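Local atomic coordinates of methionine-binding protein (Coxiella burnetii, PDB entry 3TQW), a protein that binds methionine and probably serves as the periplasmic, lipid-attached substrate-binding component of an ABC transporter for this amino acid. Residues A[61-66]-A[111-116]; A[158-163]-A[177-182]; A[34-39]-A[51-56]; A[7-12]-A[16-21]; A[117-122]-A[127-132]. All blocks are in the same frame, centred on the assembly; numbering follows the deposited sequence. Where two conformers were deposited one is given.

Interaction 1. Residues A[61-66]-A[111-116]; sequences LPYLKA and PSNEAR. With MET (methionine), chain C.
Tyr63 lies beneath the thioether end of the bound methionine, whose terminal methyl, CE, sits 3.6 Å above one face of the ring, displaced toward its rim. The sulfur follows: SD of the ligand is 3.5 Å from Tyr63 CB. With CG anti to the backbone N, the ring is carried under the ligand's methyl. Asn113 adds to the thioether site from the second helix. Its ND2 comes within 3.4 Å of the ligand SD and 3.6 Å of Tyr63 CD2, and the amide plane is turned 39° from the ring. That amide is held by other partners, ND2 donating to Asp110 OD2 while OD1 pairs with His60 NE2, which probably fixes its rotation beside the sulfur. At the other end of the ligand, Arg116 stretches out from CG to NE and uses NH1 to hydrogen-bond the carboxylate oxygen OXT over 2.8 Å, at a rather bent N-H...O angle of 134°. The Arg116 guanidinium is steadied by a salt bridge from NE to Glu191. Direct helix-to-helix packing is small and centres on Ser112, whose OG nestles 3.3 Å from Tyr63 CA while its CB lies 4.0 Å from Pro62 CB. The segments 61-66 and 111-116 run roughly antiparallel, their axes 8.8 Å apart at an angle of 140°. Helix 61-71 follows directly on strand 55-60 of the six-stranded sheet, and helix 111-123 comes after strand 104-108 of the five-stranded one, so the first turns of both helices contribute residues to the methionine site.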
# COMPACT_ATOMS: atom_id res chain seq x y z
N LEU A 61 -1.93 -8.44 1.32
CA LEU A 61 -2.84 -9.58 1.43
C LEU A 61 -4.24 -9.22 1.95
O LEU A 61 -5.24 -9.72 1.43
CB LEU A 61 -2.20 -10.69 2.28
CG LEU A 61 -2.81 -12.08 2.22
CD1 LEU A 61 -3.09 -12.49 0.78
CD2 LEU A 61 -1.90 -13.10 2.90
N PRO A 62 -4.33 -8.36 2.98
CA PRO A 62 -5.67 -7.96 3.44
C PRO A 62 -6.49 -7.27 2.34
O PRO A 62 -7.70 -7.49 2.26
CB PRO A 62 -5.36 -6.98 4.58
CG PRO A 62 -4.02 -7.45 5.10
CD PRO A 62 -3.27 -7.83 3.85
N TYR A 63 -5.85 -6.44 1.52
CA TYR A 63 -6.56 -5.84 0.40
C TYR A 63 -7.04 -6.91 -0.58
O TYR A 63 -8.18 -6.87 -1.05
CB TYR A 63 -5.69 -4.81 -0.32
CG TYR A 63 -6.46 -4.01 -1.34
CD1 TYR A 63 -6.66 -4.50 -2.62
CD2 TYR A 63 -7.01 -2.77 -1.01
CE1 TYR A 63 -7.39 -3.77 -3.57
CE2 TYR A 63 -7.73 -2.03 -1.94
CZ TYR A 63 -7.92 -2.54 -3.21
OH TYR A 63 -8.64 -1.81 -4.14
N LEU A 64 -6.17 -7.86 -0.89
CA LEU A 64 -6.51 -8.94 -1.82
C LEU A 64 -7.69 -9.76 -1.30
O LEU A 64 -8.65 -10.03 -2.02
CB LEU A 64 -5.30 -9.85 -2.04
CG LEU A 64 -5.54 -11.08 -2.91
CD1 LEU A 64 -6.15 -10.67 -4.25
CD2 LEU A 64 -4.23 -11.85 -3.12
N LYS A 65 -7.61 -10.16 -0.03
CA LYS A 65 -8.68 -10.92 0.60
C LYS A 65 -9.98 -10.14 0.58
O LYS A 65 -11.05 -10.70 0.33
CB LYS A 65 -8.30 -11.29 2.03
CG LYS A 65 -7.12 -12.25 2.13
CD LYS A 65 -6.71 -12.50 3.58
CE LYS A 65 -5.58 -13.52 3.67
NZ LYS A 65 -5.08 -13.68 5.06
N ALA A 66 -9.91 -8.84 0.85
CA ALA A 66 -11.11 -8.02 0.86
C ALA A 66 -11.76 -7.93 -0.53
O ALA A 66 -12.97 -8.10 -0.67
CB ALA A 66 -10.81 -6.63 1.42
N PRO A 111 -11.99 -0.91 2.69
CA PRO A 111 -12.08 -1.64 3.97
C PRO A 111 -10.75 -1.94 4.65
O PRO A 111 -10.59 -1.64 5.83
CB PRO A 111 -12.77 -2.95 3.58
CG PRO A 111 -13.55 -2.62 2.36
CD PRO A 111 -12.77 -1.56 1.63
N SER A 112 -9.80 -2.53 3.92
CA SER A 112 -8.56 -2.99 4.56
C SER A 112 -7.62 -1.86 4.95
O SER A 112 -7.04 -1.88 6.03
CB SER A 112 -7.84 -4.02 3.68
OG SER A 112 -7.33 -3.42 2.50
N ASN A 113 -7.47 -0.87 4.08
CA ASN A 113 -6.60 0.25 4.42
C ASN A 113 -7.23 1.21 5.42
O ASN A 113 -6.52 1.92 6.14
CB ASN A 113 -6.10 0.98 3.17
CG ASN A 113 -5.10 0.14 2.39
OD1 ASN A 113 -3.96 -0.05 2.83
ND2 ASN A 113 -5.52 -0.37 1.24
N GLU A 114 -8.56 1.21 5.50
CA GLU A 114 -9.24 1.99 6.52
C GLU A 114 -9.00 1.36 7.88
O GLU A 114 -8.66 2.05 8.83
CB GLU A 114 -10.74 2.11 6.25
CG GLU A 114 -11.47 2.78 7.41
CD GLU A 114 -12.77 3.43 6.99
OE1 GLU A 114 -13.38 4.10 7.84
OE2 GLU A 114 -13.17 3.27 5.81
N ALA A 115 -9.17 0.04 7.97
CA ALA A 115 -8.89 -0.67 9.21
C ALA A 115 -7.42 -0.45 9.60
O ALA A 115 -7.10 -0.24 10.77
CB ALA A 115 -9.19 -2.16 9.05
N ARG A 116 -6.55 -0.49 8.60
CA ARG A 116 -5.12 -0.29 8.82
C ARG A 116 -4.83 1.07 9.42
O ARG A 116 -4.04 1.18 10.36
CB ARG A 116 -4.38 -0.44 7.49
CG ARG A 116 -2.88 -0.10 7.55
CD ARG A 116 -2.26 -0.20 6.17
NE ARG A 116 -0.80 -0.20 6.19
CZ ARG A 116 -0.05 -0.30 5.10
NH1 ARG A 116 -0.63 -0.41 3.92
NH2 ARG A 116 1.28 -0.30 5.20
N MET C . 1.31 -0.08 -1.80
CA MET C . 0.17 0.10 -0.89
C MET C . 0.65 -0.01 0.56
O MET C . 1.52 -0.83 0.85
CB MET C . -0.90 -0.97 -1.18
CG MET C . -2.18 -0.87 -0.34
SD MET C . -3.37 -2.17 -0.76
CE MET C . -3.78 -1.67 -2.43
OXT MET C . 0.20 0.70 1.45

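Interaction 2. Residues A[158-163]-A[177-182]; sequences QLSRSL and IPAGLS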
# COMPACT_ATOMS: atom_id res chain seq x y z
N GLN A 158 -6.82 10.32 -3.00
CA GLN A 158 -7.24 11.69 -2.71
C GLN A 158 -6.59 12.21 -1.42
O GLN A 158 -6.59 13.42 -1.17
CB GLN A 158 -8.78 11.78 -2.60
CG GLN A 158 -9.28 13.18 -2.21
CD GLN A 158 -10.81 13.31 -2.05
OE1 GLN A 158 -11.58 12.47 -2.53
NE2 GLN A 158 -11.24 14.38 -1.39
N LEU A 159 -6.05 11.31 -0.61
CA LEU A 159 -5.58 11.68 0.72
C LEU A 159 -4.46 12.72 0.71
O LEU A 159 -4.42 13.60 1.56
CB LEU A 159 -5.17 10.44 1.52
CG LEU A 159 -6.32 9.54 1.98
CD1 LEU A 159 -5.85 8.12 2.22
CD2 LEU A 159 -6.99 10.12 3.23
N SER A 160 -3.56 12.62 -0.26
CA SER A 160 -2.42 13.53 -0.29
C SER A 160 -2.81 14.99 -0.57
O SER A 160 -2.05 15.90 -0.26
CB SER A 160 -1.35 13.06 -1.28
OG SER A 160 -1.77 13.24 -2.62
N ARG A 161 -3.98 15.19 -1.15
CA ARG A 161 -4.46 16.53 -1.48
C ARG A 161 -5.42 17.06 -0.43
O ARG A 161 -5.99 18.14 -0.59
CB ARG A 161 -5.12 16.54 -2.87
CG ARG A 161 -4.14 16.48 -4.03
CD ARG A 161 -4.84 16.24 -5.36
NE ARG A 161 -3.93 16.38 -6.50
CZ ARG A 161 -3.11 15.43 -6.93
NH1 ARG A 161 -3.06 14.26 -6.32
NH2 ARG A 161 -2.32 15.66 -7.98
N SER A 162 -5.59 16.31 0.66
CA SER A 162 -6.54 16.67 1.70
C SER A 162 -5.91 17.49 2.82
O SER A 162 -6.61 18.05 3.66
CB SER A 162 -7.20 15.42 2.29
OG SER A 162 -6.30 14.71 3.14
N LEU A 163 -4.58 17.57 2.82
CA LEU A 163 -3.84 18.13 3.95
C LEU A 163 -4.09 19.61 4.20
O LEU A 163 -3.68 20.14 5.23
CB LEU A 163 -2.35 17.85 3.81
CG LEU A 163 -1.96 16.38 3.95
CD1 LEU A 163 -0.46 16.20 3.79
CD2 LEU A 163 -2.42 15.85 5.31
N ILE A 177 4.60 9.70 -1.54
CA ILE A 177 5.86 10.06 -2.19
C ILE A 177 5.69 11.03 -3.36
O ILE A 177 6.35 12.06 -3.40
CB ILE A 177 6.69 8.83 -2.57
CG1 ILE A 177 7.33 8.24 -1.30
CG2 ILE A 177 7.76 9.19 -3.60
CD1 ILE A 177 8.00 6.91 -1.51
N PRO A 178 4.77 10.72 -4.30
CA PRO A 178 4.57 11.66 -5.41
C PRO A 178 4.07 13.03 -4.92
O PRO A 178 4.18 14.01 -5.65
CB PRO A 178 3.48 10.99 -6.25
CG PRO A 178 3.49 9.55 -5.83
CD PRO A 178 3.92 9.53 -4.40
N ALA A 179 3.53 13.09 -3.71
CA ALA A 179 3.03 14.36 -3.18
C ALA A 179 4.12 15.14 -2.46
O ALA A 179 3.86 16.18 -1.86
CB ALA A 179 1.84 14.12 -2.25
N GLY A 180 5.36 14.65 -2.54
CA GLY A 180 6.47 15.31 -1.88
C GLY A 180 6.57 14.99 -0.40
O GLY A 180 7.31 15.65 0.34
N LEU A 181 5.84 13.96 0.04
CA LEU A 181 5.86 13.56 1.44
C LEU A 181 6.70 12.30 1.64
O LEU A 181 6.46 11.27 1.00
CB LEU A 181 4.44 13.32 1.96
CG LEU A 181 3.44 14.48 1.87
CD1 LEU A 181 2.06 13.99 2.25
CD2 LEU A 181 3.86 15.64 2.76
N SER A 182 7.68 12.38 2.53
CA SER A 182 8.53 11.24 2.85
C SER A 182 8.14 10.62 4.18
O SER A 182 8.04 11.32 5.19
CB SER A 182 9.99 11.68 2.88
OG SER A 182 10.78 10.77 3.64
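No ring, amide or carboxylate takes part where Ser160 meets Ala179 and Leu163 meets Leu181; the contact has no flat faces or edges, mostly aliphatic carbons with one serine hydroxyl alongside. Ser160 CB presses on Ala179 CB at 3.5 Å, tighter than ordinary van der Waals contact. The serine hydroxyl, turned to lie between its backbone N and carbonyl carbon (chi1 72°), flanks the same methyl, with OG 3.7 Å from Ala179 CB. Deeper in, Leu163 and Leu181 reach toward each other tip to tip, their CD1 methyls 3.7 Å apart. Each loop carries its own internal bonds. On one side Leu159 O accepts both Ser162 N and Ser162 OG, the hydroxyl at 2.7 Å. On the other, a Schellman motif ends helix 173-176: Gly180 N bonds to Ile177 O at 2.9 Å and Leu181 N to Ala176 O, with Gly180 at positive phi as the C-prime residue. Both leucines also rest on strand 168-171, Leu163 on Ala169 and Leu181 on Ile171, so they lie on the sheet side of the contact. No hydrogen bond crosses between 158-163 and 177-182; the direct contact between them therefore rests on van der Waals packing, its apolar part at the leucines.

Interaction 3. Residues A[34-39]-A[51-56]; sequences NIITFS and GSVDAN
Ile36 CB is the atom that comes nearest to Val53, 3.8 Å from its CG1 methyl, and CB and both of its branches, CG1 and CG2, lie around that methyl. CG1 of Ile36 lies 3.9 Å from Val53 CG1, and the CG2 branch is a little farther off at 4.2 Å. The CD1 tip runs past the valine, 5.3 Å from Val53 CG1, since the two side chains slide by each other in opposite directions. Two residues on, Phe38 meets the same methyl. It offers its ring edge rather than a face: CE2 and CZ both lie 4.1 Å from Val53 CG1, which stays near the ring plane. One methyl is thus shared by both residues, and it is placed there by CG1 of Val53 standing anti to its own carbonyl carbon (chi1 -60°). No hydrogen bond links 34-39 with 51-56; the contact is wholly apolar. Strand 33-38 is an edge strand of the six-stranded sheet, and strand 5-10 runs between it and strand 55-60, which Val53 shortly precedes. The contact therefore reaches past one strand, within the beta-alpha-beta crossover formed by strand 33-38, helix 44-49 and strand 55-60. Helix 44-49 packs on this side, with Pro44 and Ala47 against Phe38, whereas Ile35 faces away from Val53 and meets helix 13-29.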
# COMPACT_ATOMS: atom_id res chain seq x y z
N ASN A 34 6.20 -6.76 -19.80
CA ASN A 34 5.53 -5.54 -20.22
C ASN A 34 4.73 -4.96 -19.05
O ASN A 34 3.81 -5.60 -18.54
CB ASN A 34 4.62 -5.82 -21.41
CG ASN A 34 3.97 -4.56 -21.97
OD1 ASN A 34 4.39 -3.44 -21.66
ND2 ASN A 34 2.96 -4.73 -22.82
N ILE A 35 5.08 -3.75 -18.61
CA ILE A 35 4.43 -3.13 -17.46
C ILE A 35 3.15 -2.40 -17.89
O ILE A 35 3.19 -1.53 -18.75
CB ILE A 35 5.38 -2.15 -16.73
CG1 ILE A 35 6.62 -2.90 -16.23
CG2 ILE A 35 4.66 -1.45 -15.59
CD1 ILE A 35 7.74 -2.00 -15.76
N ILE A 36 2.03 -2.78 -17.29
CA ILE A 36 0.75 -2.12 -17.54
C ILE A 36 0.35 -1.30 -16.31
O ILE A 36 0.11 -1.87 -15.24
CB ILE A 36 -0.35 -3.14 -17.86
CG1 ILE A 36 0.11 -4.10 -18.97
CG2 ILE A 36 -1.65 -2.44 -18.26
CD1 ILE A 36 0.52 -3.41 -20.26
N THR A 37 0.30 0.02 -16.43
CA THR A 37 0.03 0.86 -15.26
C THR A 37 -1.45 1.15 -15.10
O THR A 37 -2.19 1.24 -16.09
CB THR A 37 0.79 2.20 -15.30
OG1 THR A 37 0.36 2.94 -16.45
CG2 THR A 37 2.29 1.99 -15.37
N PHE A 38 -1.88 1.30 -13.86
CA PHE A 38 -3.25 1.63 -13.52
C PHE A 38 -3.26 2.81 -12.57
O PHE A 38 -2.21 3.20 -12.05
CB PHE A 38 -3.94 0.42 -12.89
CG PHE A 38 -4.05 -0.75 -13.82
CD1 PHE A 38 -5.15 -0.89 -14.65
CD2 PHE A 38 -3.03 -1.69 -13.89
CE1 PHE A 38 -5.23 -1.96 -15.52
CE2 PHE A 38 -3.12 -2.76 -14.76
CZ PHE A 38 -4.22 -2.90 -15.57
N SER A 39 -4.43 3.40 -12.33
CA SER A 39 -4.53 4.60 -11.51
C SER A 39 -5.59 4.49 -10.42
O SER A 39 -6.07 5.50 -9.90
CB SER A 39 -4.81 5.82 -12.39
OG SER A 39 -3.85 5.97 -13.40
N GLY A 51 -7.76 -11.30 -17.70
CA GLY A 51 -6.70 -11.72 -18.60
C GLY A 51 -5.91 -10.59 -19.23
O GLY A 51 -4.99 -10.84 -20.02
N SER A 52 -6.25 -9.35 -18.89
CA SER A 52 -5.56 -8.16 -19.40
C SER A 52 -4.09 -8.09 -18.97
O SER A 52 -3.25 -7.57 -19.70
CB SER A 52 -6.28 -6.89 -18.96
OG SER A 52 -7.43 -6.67 -19.74
N VAL A 53 -3.81 -8.58 -17.77
CA VAL A 53 -2.43 -8.74 -17.31
C VAL A 53 -2.27 -10.17 -16.78
O VAL A 53 -3.27 -10.86 -16.54
CB VAL A 53 -2.06 -7.74 -16.19
CG1 VAL A 53 -2.19 -6.29 -16.69
CG2 VAL A 53 -2.92 -7.96 -14.96
N ASP A 54 -1.03 -10.60 -16.61
CA ASP A 54 -0.74 -11.97 -16.16
C ASP A 54 -0.34 -12.00 -14.69
O ASP A 54 -0.31 -13.06 -14.06
CB ASP A 54 0.38 -12.57 -17.01
CG ASP A 54 0.03 -12.57 -18.49
OD1 ASP A 54 -1.07 -13.06 -18.82
OD2 ASP A 54 0.84 -12.06 -19.30
N ALA A 55 0.01 -10.84 -14.16
CA ALA A 55 0.31 -10.69 -12.75
C ALA A 55 0.10 -9.23 -12.39
O ALA A 55 0.00 -8.39 -13.27
CB ALA A 55 1.75 -11.10 -12.45
N ASN A 56 0.03 -8.94 -11.10
CA ASN A 56 0.09 -7.56 -10.65
C ASN A 56 0.90 -7.44 -9.38
O ASN A 56 1.09 -8.42 -8.66
CB ASN A 56 -1.31 -6.92 -10.54
CG ASN A 56 -2.18 -7.54 -9.45
OD1 ASN A 56 -1.71 -7.88 -8.36
ND2 ASN A 56 -3.48 -7.69 -9.75

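Interaction 4. Residues A[7-12]-A[16-21]; sequences VGTIAG and QLMEVA
In the beta-alpha-beta unit that opens the chain, strand 5-10, helix 13-29 and strand 33-38, helix and first strand pack together through Met18, a selenomethionine, which lies across Val7 and Thr9. CG of Met18 stands anti to the backbone N (chi1 -179°), and bends at the next two torsions curl the chain along the strand. In the conformers described, its CE methyl touches Val7 CG1 at 3.6 Å, the two side chains crossing at about a right angle; both side chains have a second conformer, so this contact is less certain. Nearer the helix backbone, Thr9 CG2 lies 3.9 Å from both CB and CG of Met18. Thr9 thus gives its methyl to the helix, while its hydroxyl pairs with Thr15 OG1. Leu216 and Leu220 of helix 211-220 pack on Met18 as well, so the residue is buried between sheet and helices. Gly12 is the N-cap of the helix, in a backbone conformation suited to glycine. Its carbonyl receives the first turn: Gln16 N donates to Gly12 O at 3.3 Å, in the carbonyl plane with an N-H...O angle of 152°, and Gln16 CG rests 3.8 Å from that same oxygen.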
# COMPACT_ATOMS: atom_id res chain seq x y z
N VAL A 7 2.50 -7.32 -16.54
CA VAL A 7 2.39 -7.10 -15.10
C VAL A 7 1.75 -5.74 -14.79
O VAL A 7 2.22 -4.71 -15.27
CB VAL A 7 3.77 -7.14 -14.42
CG1 VAL A 7 3.62 -6.98 -12.92
CG2 VAL A 7 4.49 -8.45 -14.76
N GLY A 8 0.69 -5.75 -13.98
CA GLY A 8 -0.01 -4.54 -13.64
C GLY A 8 0.55 -3.88 -12.39
O GLY A 8 0.80 -4.54 -11.38
N THR A 9 0.76 -2.57 -12.47
CA THR A 9 1.23 -1.80 -11.32
C THR A 9 0.41 -0.51 -11.22
O THR A 9 -0.33 -0.15 -12.13
CB THR A 9 2.71 -1.42 -11.46
OG1 THR A 9 2.89 -0.61 -12.63
CG2 THR A 9 3.57 -2.68 -11.59
N ILE A 10 0.55 0.18 -10.09
CA ILE A 10 -0.02 1.50 -9.94
C ILE A 10 1.03 2.51 -10.37
O ILE A 10 2.19 2.44 -9.93
CB ILE A 10 -0.43 1.78 -8.48
CG1 ILE A 10 -1.54 0.81 -8.06
CG2 ILE A 10 -0.88 3.23 -8.32
CD1 ILE A 10 -2.88 1.07 -8.75
N ALA A 11 0.63 3.44 -11.24
CA ALA A 11 1.52 4.49 -11.70
C ALA A 11 2.10 5.23 -10.50
O ALA A 11 1.40 5.53 -9.54
CB ALA A 11 0.78 5.46 -12.61
N GLY A 12 3.40 5.53 -10.57
CA GLY A 12 4.10 6.20 -9.49
C GLY A 12 5.39 5.47 -9.14
O GLY A 12 5.95 4.78 -10.00
N GLN A 16 8.21 2.64 -11.00
CA GLN A 16 9.65 2.82 -11.19
C GLN A 16 10.40 1.60 -10.68
O GLN A 16 11.34 1.12 -11.32
CB GLN A 16 10.16 4.07 -10.47
CG GLN A 16 9.61 5.36 -11.03
CD GLN A 16 10.14 6.59 -10.33
OE1 GLN A 16 9.39 7.52 -10.04
NE2 GLN A 16 11.44 6.61 -10.05
N LEU A 17 9.99 1.10 -9.52
CA LEU A 17 10.59 -0.10 -8.96
C LEU A 17 10.43 -1.25 -9.95
O LEU A 17 11.38 -2.00 -10.22
CB LEU A 17 9.94 -0.45 -7.62
CG LEU A 17 10.58 -1.65 -6.91
CD1 LEU A 17 11.97 -1.27 -6.42
CD2 LEU A 17 9.72 -2.12 -5.75
N MSE A 18 9.23 -1.40 -10.51
CA MSE A 18 8.98 -2.48 -11.46
C MSE A 18 9.80 -2.31 -12.74
O MSE A 18 10.16 -3.30 -13.38
CB MSE A 18 7.49 -2.59 -11.79
CG MSE A 18 7.16 -3.72 -12.77
SE MSE A 18 7.56 -5.52 -12.08
CE MSE A 18 6.15 -5.65 -10.75
N GLU A 19 10.11 -1.07 -13.11
CA GLU A 19 10.94 -0.84 -14.30
C GLU A 19 12.32 -1.45 -14.10
O GLU A 19 12.91 -2.00 -15.03
CB GLU A 19 11.07 0.65 -14.61
CG GLU A 19 9.84 1.29 -15.23
CD GLU A 19 9.66 0.99 -16.71
OE1 GLU A 19 10.53 0.31 -17.31
OE2 GLU A 19 8.65 1.45 -17.28
N VAL A 20 12.86 -1.34 -12.89
CA VAL A 20 14.16 -1.92 -12.60
C VAL A 20 14.03 -3.44 -12.59
O VAL A 20 14.90 -4.15 -13.11
CB VAL A 20 14.73 -1.41 -11.26
CG1 VAL A 20 16.04 -2.13 -10.94
CG2 VAL A 20 14.95 0.10 -11.33
N ALA A 21 12.95 -3.94 -12.02
CA ALA A 21 12.72 -5.39 -11.99
C ALA A 21 12.62 -5.93 -13.42
O ALA A 21 13.10 -7.03 -13.71
CB ALA A 21 11.47 -5.71 -11.20

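Interaction 5. Residues A[117-122]-A[127-132]; sequences ALLLLE and IQLKTH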
# COMPACT_ATOMS: atom_id res chain seq x y z
N ALA A 117 -5.47 2.11 8.88
CA ALA A 117 -5.26 3.47 9.34
C ALA A 117 -5.80 3.66 10.76
O ALA A 117 -5.21 4.40 11.55
CB ALA A 117 -5.92 4.45 8.40
N LEU A 118 -6.91 3.01 11.06
CA LEU A 118 -7.48 3.09 12.41
C LEU A 118 -6.55 2.44 13.43
O LEU A 118 -6.38 2.93 14.55
CB LEU A 118 -8.88 2.47 12.46
CG LEU A 118 -9.95 3.29 11.73
CD1 LEU A 118 -11.27 2.54 11.70
CD2 LEU A 118 -10.10 4.66 12.39
N LEU A 119 -5.93 1.33 13.03
CA LEU A 119 -4.95 0.66 13.87
C LEU A 119 -3.75 1.56 14.14
O LEU A 119 -3.19 1.56 15.24
CB LEU A 119 -4.50 -0.65 13.24
CG LEU A 119 -5.47 -1.83 13.40
CD1 LEU A 119 -5.10 -2.98 12.48
CD2 LEU A 119 -5.53 -2.29 14.86
N LEU A 120 -3.35 2.33 13.12
CA LEU A 120 -2.24 3.27 13.26
C LEU A 120 -2.60 4.44 14.17
O LEU A 120 -1.76 4.92 14.94
CB LEU A 120 -1.79 3.77 11.88
CG LEU A 120 -0.62 4.75 11.79
CD1 LEU A 120 0.62 4.19 12.46
CD2 LEU A 120 -0.31 5.10 10.33
N LEU A 121 -3.84 4.91 14.09
CA LEU A 121 -4.30 5.98 14.99
C LEU A 121 -4.32 5.49 16.43
O LEU A 121 -4.11 6.26 17.37
CB LEU A 121 -5.70 6.48 14.59
CG LEU A 121 -5.83 7.16 13.24
CD1 LEU A 121 -7.29 7.41 12.91
CD2 LEU A 121 -5.04 8.46 13.21
N GLU A 122 -4.56 4.19 16.60
CA GLU A 122 -4.54 3.58 17.92
C GLU A 122 -3.10 3.48 18.43
O GLU A 122 -2.82 3.72 19.60
CB GLU A 122 -5.20 2.21 17.89
CG GLU A 122 -5.28 1.54 19.24
CD GLU A 122 -6.03 0.22 19.20
OE1 GLU A 122 -5.68 -0.64 18.36
OE2 GLU A 122 -6.97 0.06 20.00
N ILE A 127 -6.83 7.00 19.63
CA ILE A 127 -8.09 6.31 19.86
C ILE A 127 -7.81 4.92 20.39
O ILE A 127 -6.67 4.46 20.38
CB ILE A 127 -8.91 6.15 18.56
CG1 ILE A 127 -8.11 5.39 17.51
CG2 ILE A 127 -9.35 7.51 18.03
CD1 ILE A 127 -8.89 5.05 16.25
N GLN A 128 -8.85 4.26 20.85
CA GLN A 128 -8.78 2.85 21.20
C GLN A 128 -9.90 2.14 20.47
O GLN A 128 -11.02 2.64 20.41
CB GLN A 128 -8.91 2.64 22.71
CG GLN A 128 -7.71 3.15 23.50
CD GLN A 128 -7.85 2.89 25.00
OE1 GLN A 128 -8.85 2.33 25.45
NE2 GLN A 128 -6.85 3.31 25.76
N LEU A 129 -9.58 0.99 19.89
CA LEU A 129 -10.58 0.19 19.20
C LEU A 129 -11.13 -0.86 20.15
O LEU A 129 -10.45 -1.28 21.09
CB LEU A 129 -9.95 -0.49 17.98
CG LEU A 129 -9.45 0.47 16.90
CD1 LEU A 129 -8.62 -0.26 15.85
CD2 LEU A 129 -10.61 1.22 16.26
N LYS A 130 -12.37 -1.28 19.92
CA LYS A 130 -12.98 -2.32 20.73
C LYS A 130 -12.05 -3.52 20.78
O LYS A 130 -11.38 -3.85 19.80
CB LYS A 130 -14.34 -2.72 20.17
CG LYS A 130 -15.35 -1.58 20.20
CD LYS A 130 -16.69 -1.99 19.60
CE LYS A 130 -17.68 -0.84 19.65
NZ LYS A 130 -18.96 -1.17 18.96
N THR A 131 -11.99 -4.17 21.94
CA THR A 131 -11.05 -5.26 22.18
C THR A 131 -11.14 -6.36 21.13
O THR A 131 -12.17 -6.52 20.47
CB THR A 131 -11.24 -5.86 23.58
OG1 THR A 131 -12.63 -6.19 23.77
CG2 THR A 131 -10.82 -4.87 24.65
N HIS A 132 -10.04 -7.10 20.99
CA HIS A 132 -9.90 -8.17 19.99
C HIS A 132 -9.42 -7.62 18.65
O HIS A 132 -10.23 -7.29 17.78
CB HIS A 132 -11.20 -8.96 19.82
CG HIS A 132 -11.74 -9.53 21.09
ND1 HIS A 132 -11.12 -10.57 21.76
CD2 HIS A 132 -12.83 -9.21 21.82
CE1 HIS A 132 -11.82 -10.86 22.85
NE2 HIS A 132 -12.86 -10.06 22.91
O HOH W 1 -4.53 3.79 21.93
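Ile127 and Leu129 pack against the end of helix 111-123, just before and within the strand that follows it, 128-129, which pairs antiparallel with strand 142-144. The tight part is apolar. Ile127 sends its CD1 between Leu118 and Leu121, 3.7 Å from Leu118 O and 3.9 Å from Leu121 CB. CG1 of Ile127 is placed between the backbone N and the carbonyl carbon (chi1 58°), which directs the ethyl branch at the helix. Leu129 takes the next position along: its CD1 meets Leu119 CD2 at 3.8 Å, with one side chain nearly perpendicular to the other. Behind this layer Leu121 continues onto Ile105 and Val107 of strand 104-108, so the buried side merges with the five-stranded sheet. The outer side is looser and more polar. Gln128 and Lys130 are exposed and turn their CB atoms away from the helix, and Thr131 and His132 are poorly ordered. A water lies within hydrogen-bonding distance of both Glu122 O (2.9 Å) and Ile127 O (2.7 Å). Between the two zones, Glu122 reaches with an extended chain obliquely across Leu129, and its CA makes a CA-H...O contact with Ile127 O at 3.4 Å. Its carboxylate then takes up a backbone amide: Leu129 N donates to Glu122 OE2 at 2.8 Å, essentially straight at 179°, arriving 49° out of the carboxylate plane.

Along the chain the contacts come in series: interaction 4, then 3, 1, 5 and 2. Interactions 3 and 4 belong to the six-stranded sheet, their centres about 10 Å apart, and are joined by backbone bonds between strands 33-38 and 5-10. Interactions 2 and 5 pack around the five-stranded sheet, about 23 Å apart between centres. Interaction 5 shares helix 111-123 with interaction 1, about 15 Å away between centres, whereas the centres of interactions 3 and 5 are about 34 Å apart. Interaction 1 spans the two sheets' helices across the methionine. This is the two-lobed plan of periplasmic binding proteins, with each lobe packed internally and the ligand held in the cleft between them.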